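Local coordinates for protein ICChI, a glycosylated chitinase (Ipomoea carnea, PDB 6IDN) that hydrolyses chitin and also shows lysozyme activity, as a glycosylated plant member of glycosyl hydrolase family 18 with a TIM-barrel fold, at residues 156-161 / 169-174; 181-186 / 200-205; 139-144 / 152-157; 91-96 / 134-139. All blocks are in the same frame, centred on the assembly; numbering follows the deposited sequence.

Contact 1 of 4, residues 156-161 / 169-174; sequences AAPACE and EAINTS. With NAG (2-acetamido-2-deoxy-beta-D-glucopyranose), chain C.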
# COMPACT_ATOMS: atom_id res chain seq x y z
N ALA A 156 3.29 4.88 -0.80
CA ALA A 156 2.63 5.21 -2.06
C ALA A 156 2.73 4.03 -3.02
O ALA A 156 3.75 3.34 -3.05
CB ALA A 156 3.24 6.45 -2.74
N ALA A 157 1.71 3.88 -3.87
CA ALA A 157 1.61 2.76 -4.82
C ALA A 157 1.39 3.26 -6.24
O ALA A 157 0.35 3.01 -6.85
CB ALA A 157 0.49 1.80 -4.40
N PRO A 158 2.37 3.96 -6.81
CA PRO A 158 2.23 4.40 -8.20
C PRO A 158 2.36 3.24 -9.17
O PRO A 158 2.92 2.19 -8.87
CB PRO A 158 3.40 5.37 -8.38
CG PRO A 158 4.50 4.77 -7.49
CD PRO A 158 3.72 4.23 -6.28
N ALA A 159 1.85 3.46 -10.39
CA ALA A 159 2.11 2.52 -11.47
C ALA A 159 3.49 2.81 -12.05
O ALA A 159 4.12 3.83 -11.77
CB ALA A 159 1.02 2.62 -12.54
N CYS A 160 4.00 1.89 -12.88
CA CYS A 160 5.42 1.95 -13.21
C CYS A 160 5.79 3.02 -14.23
O CYS A 160 6.98 3.33 -14.34
CB CYS A 160 5.95 0.60 -13.68
SG CYS A 160 5.07 -0.26 -15.04
N GLU A 161 4.85 3.59 -14.98
CA GLU A 161 5.21 4.59 -15.99
C GLU A 161 5.47 5.91 -15.28
O GLU A 161 4.57 6.49 -14.67
CB GLU A 161 4.11 4.73 -17.05
CG GLU A 161 4.60 5.37 -18.34
CD GLU A 161 3.67 5.13 -19.51
OE1 GLU A 161 2.60 4.50 -19.34
OE2 GLU A 161 4.01 5.60 -20.62
N GLU A 169 3.11 14.25 -7.39
CA GLU A 169 3.26 15.37 -6.46
C GLU A 169 3.44 14.87 -5.03
O GLU A 169 4.25 15.41 -4.27
CB GLU A 169 2.05 16.30 -6.53
CG GLU A 169 1.95 17.13 -7.79
CD GLU A 169 0.74 18.05 -7.78
OE1 GLU A 169 -0.13 17.87 -6.91
OE2 GLU A 169 0.65 18.96 -8.64
N ALA A 170 2.68 13.86 -4.65
CA ALA A 170 2.82 13.32 -3.30
C ALA A 170 4.22 12.74 -3.12
O ALA A 170 4.91 13.04 -2.12
CB ALA A 170 1.75 12.25 -3.05
N ILE A 171 4.68 11.96 -4.09
CA ILE A 171 6.01 11.36 -3.97
C ILE A 171 7.09 12.43 -3.94
O ILE A 171 8.10 12.28 -3.24
CB ILE A 171 6.23 10.33 -5.09
CG1 ILE A 171 5.38 9.09 -4.78
CG2 ILE A 171 7.70 9.92 -5.20
CD1 ILE A 171 5.19 8.14 -5.98
N ASN A 172 6.90 13.54 -4.66
CA ASN A 172 7.89 14.61 -4.73
C ASN A 172 8.00 15.41 -3.43
O ASN A 172 8.86 16.29 -3.35
CB ASN A 172 7.54 15.54 -5.89
CG ASN A 172 8.75 16.21 -6.53
OD1 ASN A 172 9.91 16.03 -6.12
ND2 ASN A 172 8.47 16.98 -7.57
N THR A 173 7.13 15.15 -2.45
CA THR A 173 7.29 15.78 -1.14
C THR A 173 8.53 15.29 -0.42
O THR A 173 8.96 15.94 0.54
CB THR A 173 6.09 15.51 -0.20
OG1 THR A 173 5.99 14.11 0.09
CG2 THR A 173 4.77 16.05 -0.77
N SER A 174 9.08 14.15 -0.84
CA SER A 174 10.21 13.47 -0.21
C SER A 174 9.86 12.91 1.17
O SER A 174 10.77 12.54 1.92
CB SER A 174 11.43 14.39 -0.08
OG SER A 174 11.71 15.05 -1.31
C1 NAG C . 9.49 17.68 -8.28
C2 NAG C . 9.34 17.50 -9.79
C3 NAG C . 10.36 18.37 -10.54
C4 NAG C . 10.29 19.81 -10.04
C5 NAG C . 10.43 19.85 -8.53
C6 NAG C . 10.26 21.23 -7.94
C7 NAG C . 8.45 15.37 -10.64
C8 NAG C . 8.77 13.94 -10.95
N2 NAG C . 9.47 16.10 -10.16
O3 NAG C . 10.11 18.34 -11.94
O4 NAG C . 11.33 20.58 -10.63
O5 NAG C . 9.39 19.04 -7.95
O6 NAG C . 10.37 21.21 -6.52
O7 NAG C . 7.35 15.85 -10.84

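Contact 2 of 4, residues 181-186 / 200-205; sequences VQFYNN and NSWNND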
# COMPACT_ATOMS: atom_id res chain seq x y z
N VAL A 181 6.33 0.40 -6.47
CA VAL A 181 6.00 0.72 -7.85
C VAL A 181 5.35 -0.49 -8.49
O VAL A 181 5.92 -1.60 -8.47
CB VAL A 181 7.26 1.15 -8.63
CG1 VAL A 181 6.86 1.56 -10.03
CG2 VAL A 181 7.97 2.29 -7.90
N GLN A 182 4.16 -0.31 -9.05
CA GLN A 182 3.38 -1.43 -9.58
C GLN A 182 3.85 -1.74 -10.99
O GLN A 182 3.48 -1.06 -11.94
CB GLN A 182 1.88 -1.12 -9.55
CG GLN A 182 1.26 -0.97 -8.15
CD GLN A 182 -0.10 -0.29 -8.17
OE1 GLN A 182 -0.44 0.40 -9.12
NE2 GLN A 182 -0.87 -0.45 -7.11
N PHE A 183 4.63 -2.81 -11.11
CA PHE A 183 5.11 -3.28 -12.42
C PHE A 183 4.14 -4.35 -12.92
O PHE A 183 4.47 -5.53 -13.04
CB PHE A 183 6.54 -3.79 -12.30
CG PHE A 183 7.56 -2.69 -12.26
CD1 PHE A 183 8.04 -2.16 -13.43
CD2 PHE A 183 7.97 -2.15 -11.05
CE1 PHE A 183 8.97 -1.12 -13.40
CE2 PHE A 183 8.89 -1.11 -11.02
CZ PHE A 183 9.39 -0.60 -12.20
N TYR A 184 2.92 -3.91 -13.19
CA TYR A 184 1.89 -4.79 -13.74
C TYR A 184 0.78 -3.93 -14.30
O TYR A 184 0.63 -2.76 -13.94
CB TYR A 184 1.33 -5.80 -12.72
CG TYR A 184 0.86 -5.27 -11.37
CD1 TYR A 184 1.76 -5.10 -10.32
CD2 TYR A 184 -0.48 -4.97 -11.13
CE1 TYR A 184 1.35 -4.66 -9.07
CE2 TYR A 184 -0.90 -4.52 -9.88
CZ TYR A 184 0.02 -4.35 -8.86
OH TYR A 184 -0.38 -3.90 -7.61
N ASN A 185 0.03 -4.53 -15.22
CA ASN A 185 -1.04 -3.86 -15.96
C ASN A 185 -0.54 -2.66 -16.75
O ASN A 185 -1.33 -1.76 -17.07
CB ASN A 185 -2.19 -3.44 -15.03
CG ASN A 185 -2.89 -4.63 -14.40
OD1 ASN A 185 -2.89 -5.71 -14.98
ND2 ASN A 185 -3.49 -4.43 -13.23
N ASN A 186 0.75 -2.63 -17.10
CA ASN A 186 1.26 -1.62 -18.03
C ASN A 186 2.38 -2.23 -18.84
O ASN A 186 3.55 -2.20 -18.44
CB ASN A 186 1.75 -0.36 -17.32
CG ASN A 186 2.01 0.77 -18.29
OD1 ASN A 186 2.16 0.53 -19.49
ND2 ASN A 186 2.07 2.00 -17.79
N ASN A 200 15.04 -0.86 -16.68
CA ASN A 200 15.29 0.51 -17.11
C ASN A 200 14.42 1.50 -16.35
O ASN A 200 14.90 2.55 -15.91
CB ASN A 200 15.07 0.64 -18.62
CG ASN A 200 16.21 0.04 -19.43
OD1 ASN A 200 17.30 -0.23 -18.91
ND2 ASN A 200 15.96 -0.16 -20.72
N SER A 201 13.13 1.20 -16.21
CA SER A 201 12.25 2.03 -15.41
C SER A 201 12.77 2.16 -13.98
O SER A 201 12.88 3.26 -13.43
CB SER A 201 10.84 1.44 -15.41
OG SER A 201 9.97 2.20 -14.58
N TRP A 202 13.07 1.01 -13.35
CA TRP A 202 13.60 1.02 -11.99
C TRP A 202 14.87 1.87 -11.89
O TRP A 202 14.95 2.80 -11.08
CB TRP A 202 13.86 -0.42 -11.55
CG TRP A 202 14.42 -0.57 -10.18
CD1 TRP A 202 15.73 -0.51 -9.83
CD2 TRP A 202 13.69 -0.85 -8.97
NE1 TRP A 202 15.87 -0.71 -8.48
CE2 TRP A 202 14.64 -0.94 -7.93
CE3 TRP A 202 12.34 -1.04 -8.67
CZ2 TRP A 202 14.28 -1.20 -6.60
CZ3 TRP A 202 11.97 -1.31 -7.34
CH2 TRP A 202 12.94 -1.39 -6.33
N ASN A 203 15.87 1.58 -12.74
CA ASN A 203 17.19 2.18 -12.59
C ASN A 203 17.23 3.63 -13.04
O ASN A 203 17.97 4.44 -12.47
CB ASN A 203 18.22 1.40 -13.40
CG ASN A 203 18.59 0.09 -12.77
OD1 ASN A 203 18.63 -0.05 -11.55
ND2 ASN A 203 18.89 -0.90 -13.62
N ASN A 204 16.46 3.98 -14.06
CA ASN A 204 16.59 5.30 -14.66
C ASN A 204 15.57 6.30 -14.14
O ASN A 204 15.86 7.50 -14.11
CB ASN A 204 16.47 5.21 -16.18
CG ASN A 204 17.58 4.37 -16.79
OD1 ASN A 204 18.64 4.23 -16.20
ND2 ASN A 204 17.34 3.84 -17.98
N ASP A 205 14.39 5.83 -13.73
CA ASP A 205 13.30 6.70 -13.34
C ASP A 205 13.03 6.61 -11.84
O ASP A 205 13.18 7.60 -11.13
CB ASP A 205 12.02 6.36 -14.13
CG ASP A 205 12.15 6.62 -15.63
OD1 ASP A 205 13.01 7.43 -16.04
OD2 ASP A 205 11.38 6.01 -16.42

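Contact 3 of 4, residues 139-144 / 152-157; sequences EQLWIL and VYLAAA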
# COMPACT_ATOMS: atom_id res chain seq x y z
N GLU A 139 1.66 15.73 3.78
CA GLU A 139 2.28 16.70 4.69
C GLU A 139 1.47 16.84 5.97
O GLU A 139 2.03 16.94 7.07
CB GLU A 139 2.42 18.05 3.96
CG GLU A 139 3.58 18.05 2.92
CD GLU A 139 3.60 19.28 2.02
OE1 GLU A 139 2.58 19.99 1.95
OE2 GLU A 139 4.66 19.56 1.40
N GLN A 140 0.14 16.85 5.86
CA GLN A 140 -0.66 17.00 7.07
C GLN A 140 -0.62 15.76 7.95
O GLN A 140 -0.65 15.88 9.18
CB GLN A 140 -2.10 17.36 6.70
CG GLN A 140 -2.23 18.70 5.99
CD GLN A 140 -2.04 19.93 6.89
OE1 GLN A 140 -2.00 21.05 6.40
NE2 GLN A 140 -1.92 19.71 8.19
N LEU A 141 -0.55 14.57 7.34
CA LEU A 141 -0.34 13.35 8.13
C LEU A 141 1.03 13.36 8.82
O LEU A 141 1.15 12.93 9.98
CB LEU A 141 -0.45 12.12 7.24
CG LEU A 141 -1.87 11.78 6.81
CD1 LEU A 141 -1.85 10.77 5.67
CD2 LEU A 141 -2.68 11.23 7.96
N TRP A 142 2.06 13.83 8.13
CA TRP A 142 3.39 13.92 8.73
C TRP A 142 3.36 14.81 9.96
O TRP A 142 3.94 14.48 11.00
CB TRP A 142 4.37 14.45 7.67
CG TRP A 142 5.84 14.56 8.03
CD1 TRP A 142 6.83 13.66 7.73
CD2 TRP A 142 6.49 15.68 8.65
NE1 TRP A 142 8.04 14.13 8.18
CE2 TRP A 142 7.86 15.36 8.75
CE3 TRP A 142 6.05 16.90 9.18
CZ2 TRP A 142 8.79 16.24 9.32
CZ3 TRP A 142 6.97 17.76 9.73
CH2 TRP A 142 8.32 17.43 9.81
N ILE A 143 2.67 15.96 9.86
CA ILE A 143 2.55 16.85 11.01
C ILE A 143 1.80 16.15 12.15
O ILE A 143 2.20 16.26 13.32
CB ILE A 143 1.85 18.15 10.60
CG1 ILE A 143 2.77 18.94 9.67
CG2 ILE A 143 1.48 18.97 11.82
CD1 ILE A 143 2.04 20.08 8.95
N LEU A 144 0.71 15.44 11.84
CA LEU A 144 -0.06 14.78 12.90
C LEU A 144 0.79 13.76 13.65
O LEU A 144 0.68 13.62 14.88
CB LEU A 144 -1.31 14.13 12.31
CG LEU A 144 -2.46 15.09 12.02
CD1 LEU A 144 -3.43 14.50 11.01
CD2 LEU A 144 -3.21 15.45 13.32
N VAL A 152 3.95 7.69 12.07
CA VAL A 152 2.94 7.57 11.02
C VAL A 152 3.72 7.34 9.73
O VAL A 152 4.28 8.28 9.15
CB VAL A 152 2.04 8.81 10.91
CG1 VAL A 152 1.10 8.67 9.72
CG2 VAL A 152 1.25 8.99 12.18
N TYR A 153 3.75 6.09 9.27
CA TYR A 153 4.43 5.79 8.01
C TYR A 153 3.57 6.20 6.83
O TYR A 153 2.34 6.08 6.85
CB TYR A 153 4.76 4.31 7.92
CG TYR A 153 5.73 3.90 8.99
CD1 TYR A 153 7.09 4.11 8.83
CD2 TYR A 153 5.28 3.36 10.16
CE1 TYR A 153 7.98 3.76 9.83
CE2 TYR A 153 6.14 3.01 11.17
CZ TYR A 153 7.49 3.21 10.99
OH TYR A 153 8.35 2.85 12.01
N LEU A 154 4.22 6.69 5.78
CA LEU A 154 3.53 7.07 4.55
C LEU A 154 4.05 6.18 3.43
O LEU A 154 5.26 6.06 3.24
CB LEU A 154 3.77 8.54 4.23
CG LEU A 154 3.28 9.53 5.29
CD1 LEU A 154 3.71 10.97 4.97
CD2 LEU A 154 1.78 9.44 5.41
N ALA A 155 3.13 5.55 2.71
CA ALA A 155 3.49 4.67 1.61
C ALA A 155 2.70 5.08 0.38
O ALA A 155 1.58 5.59 0.50
CB ALA A 155 3.21 3.18 1.96
N ALA A 156 3.29 4.88 -0.80
CA ALA A 156 2.63 5.21 -2.06
C ALA A 156 2.73 4.03 -3.02
O ALA A 156 3.75 3.34 -3.05
CB ALA A 156 3.24 6.45 -2.74
N ALA A 157 1.71 3.88 -3.87
CA ALA A 157 1.61 2.76 -4.82
C ALA A 157 1.39 3.26 -6.24
O ALA A 157 0.35 3.01 -6.85
CB ALA A 157 0.49 1.80 -4.40

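Contact 4 of 4, residues 91-96 / 134-139; sequences DDAASV and YDTLAE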
# COMPACT_ATOMS: atom_id res chain seq x y z
N ASP A 91 -7.56 22.68 2.54
CA ASP A 91 -8.29 22.47 3.79
C ASP A 91 -8.96 21.10 3.81
O ASP A 91 -9.06 20.47 4.86
CB ASP A 91 -9.32 23.58 3.98
CG ASP A 91 -8.69 24.91 4.37
OD1 ASP A 91 -7.48 24.93 4.71
OD2 ASP A 91 -9.40 25.93 4.34
N ASP A 92 -9.43 20.64 2.65
CA ASP A 92 -10.03 19.31 2.57
C ASP A 92 -8.99 18.25 2.86
O ASP A 92 -9.26 17.26 3.56
CB ASP A 92 -10.63 19.08 1.18
CG ASP A 92 -11.48 17.80 1.11
OD1 ASP A 92 -12.26 17.53 2.05
OD2 ASP A 92 -11.34 17.07 0.10
N ALA A 93 -7.78 18.45 2.35
CA ALA A 93 -6.69 17.53 2.64
C ALA A 93 -6.40 17.49 4.13
O ALA A 93 -6.18 16.41 4.69
CB ALA A 93 -5.44 17.92 1.84
N ALA A 94 -6.41 18.65 4.80
CA ALA A 94 -6.16 18.63 6.24
C ALA A 94 -7.28 17.93 6.99
O ALA A 94 -7.03 17.22 7.98
CB ALA A 94 -5.94 20.05 6.79
N SER A 95 -8.53 18.09 6.53
CA SER A 95 -9.67 17.46 7.20
C SER A 95 -9.62 15.95 7.07
O SER A 95 -9.96 15.22 8.02
CB SER A 95 -10.98 17.99 6.62
OG SER A 95 -11.19 19.36 6.97
N VAL A 96 -9.20 15.44 5.91
CA VAL A 96 -9.08 14.00 5.71
C VAL A 96 -7.93 13.44 6.55
O VAL A 96 -8.03 12.33 7.10
CB VAL A 96 -8.91 13.69 4.21
CG1 VAL A 96 -8.58 12.23 3.98
CG2 VAL A 96 -10.19 14.05 3.48
N TYR A 134 -2.83 15.52 -2.84
CA TYR A 134 -2.28 14.38 -2.11
C TYR A 134 -0.93 14.71 -1.49
O TYR A 134 -0.55 14.12 -0.47
CB TYR A 134 -2.19 13.17 -3.04
CG TYR A 134 -3.56 12.59 -3.31
CD1 TYR A 134 -4.26 11.95 -2.29
CD2 TYR A 134 -4.16 12.69 -4.56
CE1 TYR A 134 -5.53 11.43 -2.51
CE2 TYR A 134 -5.43 12.17 -4.79
CZ TYR A 134 -6.10 11.55 -3.77
OH TYR A 134 -7.36 11.04 -3.99
N ASP A 135 -0.19 15.66 -2.09
CA ASP A 135 1.01 16.17 -1.42
C ASP A 135 0.66 16.81 -0.08
O ASP A 135 1.34 16.59 0.93
CB ASP A 135 1.78 17.15 -2.32
CG ASP A 135 0.93 18.26 -2.95
OD1 ASP A 135 -0.31 18.24 -2.91
OD2 ASP A 135 1.56 19.19 -3.53
N THR A 136 -0.41 17.62 -0.06
CA THR A 136 -0.84 18.26 1.18
C THR A 136 -1.34 17.22 2.19
O THR A 136 -1.03 17.32 3.38
CB THR A 136 -1.93 19.30 0.86
OG1 THR A 136 -1.43 20.23 -0.13
CG2 THR A 136 -2.36 20.08 2.09
N LEU A 137 -2.06 16.20 1.73
CA LEU A 137 -2.51 15.14 2.64
C LEU A 137 -1.32 14.46 3.30
O LEU A 137 -1.32 14.24 4.52
CB LEU A 137 -3.39 14.12 1.89
CG LEU A 137 -3.89 12.90 2.68
CD1 LEU A 137 -4.67 13.35 3.92
CD2 LEU A 137 -4.72 11.99 1.80
N ALA A 138 -0.27 14.14 2.52
CA ALA A 138 0.91 13.51 3.11
C ALA A 138 1.57 14.44 4.12
O ALA A 138 2.00 14.00 5.19
CB ALA A 138 1.91 13.12 2.02
N GLU A 139 1.66 15.73 3.78
CA GLU A 139 2.28 16.70 4.69
C GLU A 139 1.47 16.84 5.97
O GLU A 139 2.03 16.94 7.07
CB GLU A 139 2.42 18.05 3.96
CG GLU A 139 3.58 18.05 2.92
CD GLU A 139 3.60 19.28 2.02
OE1 GLU A 139 2.58 19.99 1.95
OE2 GLU A 139 4.66 19.56 1.40

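Contact 1 of 4, residues 156-161 / 169-174
Ile171 overlaps Pro158 and Ala156 with its longer branch. Its CD1 rests on the proline ring, 3.8 Å from Pro158 CG, and one carbon further back Ile171 CG1 lies 4.0 Å from Ala156 CB. The branch gets there because CG1 stands beside the backbone N (chi1 -73°) and then runs extended (chi2 165°), ending over the proline, whose side chain it crosses at about a right angle. All three residues are buried, and the meeting is purely apolar. Behind the isoleucine a type I turn runs from Ile171 to Ser174. There Ala170 O takes two bonds from a single residue: Thr173 N at 3.1 Å and Thr173 OG1 at 2.7 Å, the hydroxyl standing almost in line with the carbonyl (167° at the oxygen). The same turn displays Asn172 in an Asn-Thr-Ser sequon. Its ND2 is joined to C1 of an N-acetylglucosamine by a 1.4 Å covalent bond, and Arg168 NH2 is hydrogen-bonded to that sugar. In the loop beyond Pro158, Cys160 forms a disulfide with Cys189. The example illustrates how a short helix and the turn after it can serve two surroundings, an inner apolar side packed on the end of strand 153-156 and the loop that follows, and an outer side carrying a glycan, within the beta-alpha-beta succession of a TIM barrel.

Contact 2 of 4, residues 181-186 / 200-205
Just past the end of strand 178-182 the backbone makes an inverse gamma turn centred on Phe183 (phi -94°, psi 66°), its CA 9.4 Å from the CA of Ser201 on helix 196-206. The turn is closed by a weak bond from Tyr184 N to Gln182 O, and the phenyl ring of Phe183 reaches across to the helix. One side of the ring's rim meets Ser201: Phe183 CE1 lies 3.8 Å from Ser201 CB, which sits in the ring plane at its edge, while Ser201 OG comes in obliquely, 3.7 Å from Phe183 CZ. That hydroxyl, anti to its own backbone nitrogen (chi1 177°), lies between the ring and Cys160 O, to which it makes a weak hydrogen bond. The other side of the rim meets Trp202, Phe183 CE2 approaching the edge of the indole near its plane, 4.2 Å from Trp202 CE3. The two aromatic side chains cross at about a right angle. At the far end of the indole, NE1 is hydrogen-bonded to Thr247 OG1, a tie that helps to set how the ring is turned. Leu198, Trp206 and Leu216 add further apolar contacts around Phe183, and Leu214 touches Trp202. What results is a worked case of a helix packed on the turn that follows its preceding strand, through two aromatic side chains and a serine, in the beta-alpha-beta unit of strand 178-182, helix 196-206 and strand 213-219 of the TIM barrel.

Contact 3 of 4, residues 139-144 / 152-157
The backbone nitrogen of Leu154 is hydrogen-bonded to the carboxylate OD2 of Asp177, while the side chain of the same residue turns to Leu141 on helix 134-148. The setting is the beta-alpha-beta unit of strand 121-126, helix 134-148 and strand 153-156 in the TIM barrel, and it shows how a barrel strand can spend its backbone on neighbouring strands and its outward side chains on the covering helix. Leu154 is also backbone hydrogen-bonded to Tyr178, and Tyr153 and Ala155 are so bonded to Ile122 on the other flank. Between helix and strand the side chains that meet are apolar. Leu154 CD2 sits against two atoms of Leu141, 3.9 Å from both its CB and its CD1. In Leu154, CG lies beside the backbone N (chi1 -60°) and the chain then runs extended (chi2 173°), carrying CD2 to Leu141; the two side chains cross obliquely. Ile122 and Phe124 of strand 121-126 touch Leu141 as well, so this leucine faces two strands of the barrel wall at once. Toward solvent the packing thins: Trp142 is exposed, and it is its CB that comes to Leu154, 4.5 Å from CD1. Val152, at the entrance to the strand, meets backbone; its CG1 lies 4.3 Å from the carbonyl oxygen of Leu141.

Contact 4 of 4, residues 91-96 / 134-139
Leu137 and Ala93, with Thr136 adding a smaller share, form the seam between two helices of the outer layer of the TIM barrel. The segments 91-96 and 134-139 run in broadly the same direction, crossing at -41° with axes 8.3 Å apart at closest approach. Such nearness depends on a small residue at the crossing, and here it is Ala93, whose CA is 4.8 Å from that of Leu137. The alanine methyl sits between the two residues opposite: its CB is 3.8 Å from Thr136 CG2 and 4.3 Å from Leu137 CB. Thr136 offers carbon because CG2 is the branch anti to the backbone N, with OG1 beside that nitrogen. The first bond of the Leu137 side chain does not point at the other helix, but its end does: CG is anti to the backbone N (chi1 177°), and a chi2 of 57° swings CD1 over to helix 90-103. There CD1 meets Val96 CG1 at 4.1 Å, the two side chains set at a slant, and the leucine side chain also touches Ala97. On its inner side Leu137 touches Phe124 of strand 121-126, so the same leucine joins helix to helix and helix to barrel. The tightest approach of the seam also belongs to it, Leu137 CD1 lying 3.5 Å from the carbonyl oxygen of Ala93.

How the contacts relate
All four contacts are held mainly by apolar packing, but each has its own place in the barrel. Contacts 1, 2 and 4 are buried where they touch, whereas contact 3 is only partly so. Contact 4 joins helix to helix; contact 3 seats a helix on a strand with leucines, contact 2 packs one on the turn after a strand with aromatic rings, and contact 1 sets an apolar patch behind a glycan-bearing turn. Helix 134-148 serves contacts 3 and 4, which share Glu139, while contact 1 takes up the chain at Ala156 and Ala157, where contact 3 ends. Glu161 OE1 is hydrogen-bonded to Asn186 ND2, tying contact 1 to contact 2, although contacts 2 and 4 do not meet.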